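Local structure of S locus protein 11 (Brassica campestris, 6KYW) at residues G5-G10 and S32-N37. The protein probably acts as the secreted, cysteine-rich pollen ligand of the S locus, through which Brassica recognises and rejects self pollen. Sequence-based numbering, arbitrary orientation.
Sequences GFRKLG and SDSKMN
At one end of the three-stranded antiparallel sheet of this defensin-like fold, the edge strand 5-9 meets the loop that links strand 29-33 to the central strand 38-43. Gly10 and Asn37 join the two through the backbone: Gly10 N donates to Asn37 O at 2.8 Å, an almost straight bond (173° at the hydrogen) that reaches the oxygen from above the carbonyl plane. It continues the pairing of strand 5-9 with the central strand, where Lys8 bonds to His39. The same oxygen touches Leu9 CA at 3.6 Å. With CG anti to the backbone N (chi1 -166°), the Asn37 amide lies against the Gly10 backbone, Asn37 OD1 3.6 Å from Gly10 CA. Both ends of that amide are hydrogen-bonded to side chains of a partner protein chain.

Across the central strand, the Arg7 chain runs out extended before bending at chi3 (-63°), and its NH1 approaches Ser34 CB and OG, each at 3.6 Å, without a hydrogen bond; CB lies obliquely to the guanidinium plane. Arg7 NH1 is instead hydrogen-bonded to Thr38 OG1, while Arg7 NE bonds to the backbone, and Ser34 OG to an acidic side chain, of a second partner chain, distinct from that of Asn37. Asp33 OD1 accepts from Cys12 N, tying the start of the connection to the chain just beyond Gly10. The edge strand and the loop thus present Arg7, Ser34 and Asn37 to partner chains, the loop being the connection of the β-hairpin in the βαββ defensin-like fold.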
loop_
_atom_site.group_PDB
_atom_site.type_symbol
_atom_site.label_atom_id
_atom_site.label_comp_id
_atom_site.label_asym_id
_atom_site.label_seq_id
_atom_site.Cartn_x
_atom_site.Cartn_y
_atom_site.Cartn_z
ATOM N N GLY C 5 -5.063 -1.102 -20.641
ATOM C CA GLY C 5 -4.000 -0.838 -19.695
ATOM C C GLY C 5 -3.765 -2.051 -18.823
ATOM O O GLY C 5 -4.495 -3.044 -18.889
ATOM N N PHE C 6 -2.732 -1.953 -17.995
ATOM C CA PHE C 6 -2.435 -3.017 -17.047
ATOM C C PHE C 6 -1.735 -2.412 -15.842
ATOM O O PHE C 6 -1.325 -1.249 -15.855
ATOM C CB PHE C 6 -1.568 -4.099 -17.685
ATOM C CG PHE C 6 -0.311 -3.568 -18.302
ATOM C CD1 PHE C 6 0.836 -3.396 -17.538
ATOM C CD2 PHE C 6 -0.278 -3.208 -19.640
ATOM C CE1 PHE C 6 2.006 -2.895 -18.111
ATOM C CE2 PHE C 6 0.884 -2.715 -20.216
ATOM C CZ PHE C 6 2.034 -2.563 -19.450
ATOM N N ARG C 7 -1.577 -3.234 -14.808
ATOM C CA ARG C 7 -0.904 -2.845 -13.578
ATOM C C ARG C 7 0.132 -3.898 -13.215
ATOM O O ARG C 7 -0.040 -5.083 -13.513
ATOM C CB ARG C 7 -1.898 -2.662 -12.440
ATOM C CG ARG C 7 -1.281 -2.133 -11.156
ATOM C CD ARG C 7 -2.335 -1.939 -10.120
ATOM N NE ARG C 7 -3.292 -0.941 -10.568
ATOM C CZ ARG C 7 -3.028 0.360 -10.671
ATOM N NH1 ARG C 7 -1.843 0.837 -10.334
ATOM N NH2 ARG C 7 -3.958 1.190 -11.104
ATOM N N LYS C 8 1.211 -3.452 -12.573
ATOM C CA LYS C 8 2.333 -4.312 -12.206
ATOM C C LYS C 8 2.899 -3.930 -10.842
ATOM O O LYS C 8 2.768 -2.791 -10.373
ATOM C CB LYS C 8 3.466 -4.223 -13.230
ATOM C CG LYS C 8 3.335 -5.105 -14.418
ATOM C CD LYS C 8 4.577 -4.934 -15.275
ATOM C CE LYS C 8 4.411 -5.567 -16.647
ATOM N NZ LYS C 8 5.565 -5.238 -17.527
ATOM N N LEU C 9 3.578 -4.895 -10.228
ATOM C CA LEU C 9 4.383 -4.613 -9.044
ATOM C C LEU C 9 5.589 -3.752 -9.399
ATOM O O LEU C 9 6.227 -3.942 -10.435
ATOM C CB LEU C 9 4.890 -5.902 -8.419
ATOM C CG LEU C 9 4.270 -6.341 -7.105
ATOM C CD1 LEU C 9 2.782 -6.494 -7.255
ATOM C CD2 LEU C 9 4.940 -7.664 -6.734
ATOM N N GLY C 10 5.916 -2.822 -8.524
ATOM C CA GLY C 10 7.151 -2.102 -8.686
ATOM C C GLY C 10 6.934 -0.725 -9.250
ATOM O O GLY C 10 5.808 -0.262 -9.463
ATOM N N SER C 32 2.227 5.405 -14.900
ATOM C CA SER C 32 1.911 6.155 -13.685
ATOM C C SER C 32 2.279 5.315 -12.466
ATOM O O SER C 32 1.735 4.221 -12.286
ATOM C CB SER C 32 0.423 6.516 -13.623
ATOM O OG SER C 32 0.035 7.324 -14.705
ATOM N N ASP C 33 3.195 5.821 -11.636
ATOM C CA ASP C 33 3.491 5.190 -10.353
ATOM C C ASP C 33 2.285 5.342 -9.430
ATOM O O ASP C 33 1.587 6.356 -9.458
ATOM C CB ASP C 33 4.724 5.838 -9.684
ATOM C CG ASP C 33 6.057 5.327 -10.238
ATOM O OD1 ASP C 33 6.245 4.100 -10.433
ATOM O OD2 ASP C 33 6.930 6.181 -10.471
ATOM N N SER C 34 2.069 4.352 -8.569
ATOM C CA SER C 34 0.833 4.297 -7.798
ATOM C C SER C 34 1.134 3.818 -6.379
ATOM O O SER C 34 2.284 3.598 -6.006
ATOM C CB SER C 34 -0.192 3.395 -8.502
ATOM O OG SER C 34 -1.415 3.383 -7.778
ATOM N N LYS C 35 0.079 3.623 -5.588
ATOM C CA LYS C 35 0.220 3.201 -4.204
ATOM C C LYS C 35 0.423 1.696 -4.103
ATOM O O LYS C 35 0.155 0.938 -5.045
ATOM C CB LYS C 35 -1.010 3.590 -3.380
ATOM C CG LYS C 35 -2.331 3.282 -4.018
ATOM C CD LYS C 35 -3.448 3.571 -3.069
ATOM C CE LYS C 35 -3.666 5.089 -2.775
ATOM N NZ LYS C 35 -3.411 6.080 -3.867
ATOM N N MET C 36 0.872 1.273 -2.911
ATOM C CA MET C 36 1.157 -0.134 -2.583
ATOM C C MET C 36 2.252 -0.731 -3.459
ATOM O O MET C 36 2.263 -1.940 -3.694
ATOM C CB MET C 36 -0.103 -1.010 -2.662
ATOM C CG MET C 36 -1.306 -0.424 -1.944
ATOM S SD MET C 36 -2.459 -1.621 -1.403
ATOM C CE MET C 36 -3.811 -0.505 -1.258
ATOM N N ASN C 37 3.183 0.107 -3.936
ATOM C CA ASN C 37 4.266 -0.328 -4.814
ATOM C C ASN C 37 3.739 -1.001 -6.092
ATOM O O ASN C 37 4.198 -2.073 -6.492
ATOM C CB ASN C 37 5.238 -1.250 -4.075
ATOM C CG ASN C 37 6.557 -1.445 -4.840
ATOM O OD1 ASN C 37 7.104 -0.506 -5.426
ATOM N ND2 ASN C 37 7.055 -2.669 -4.845
#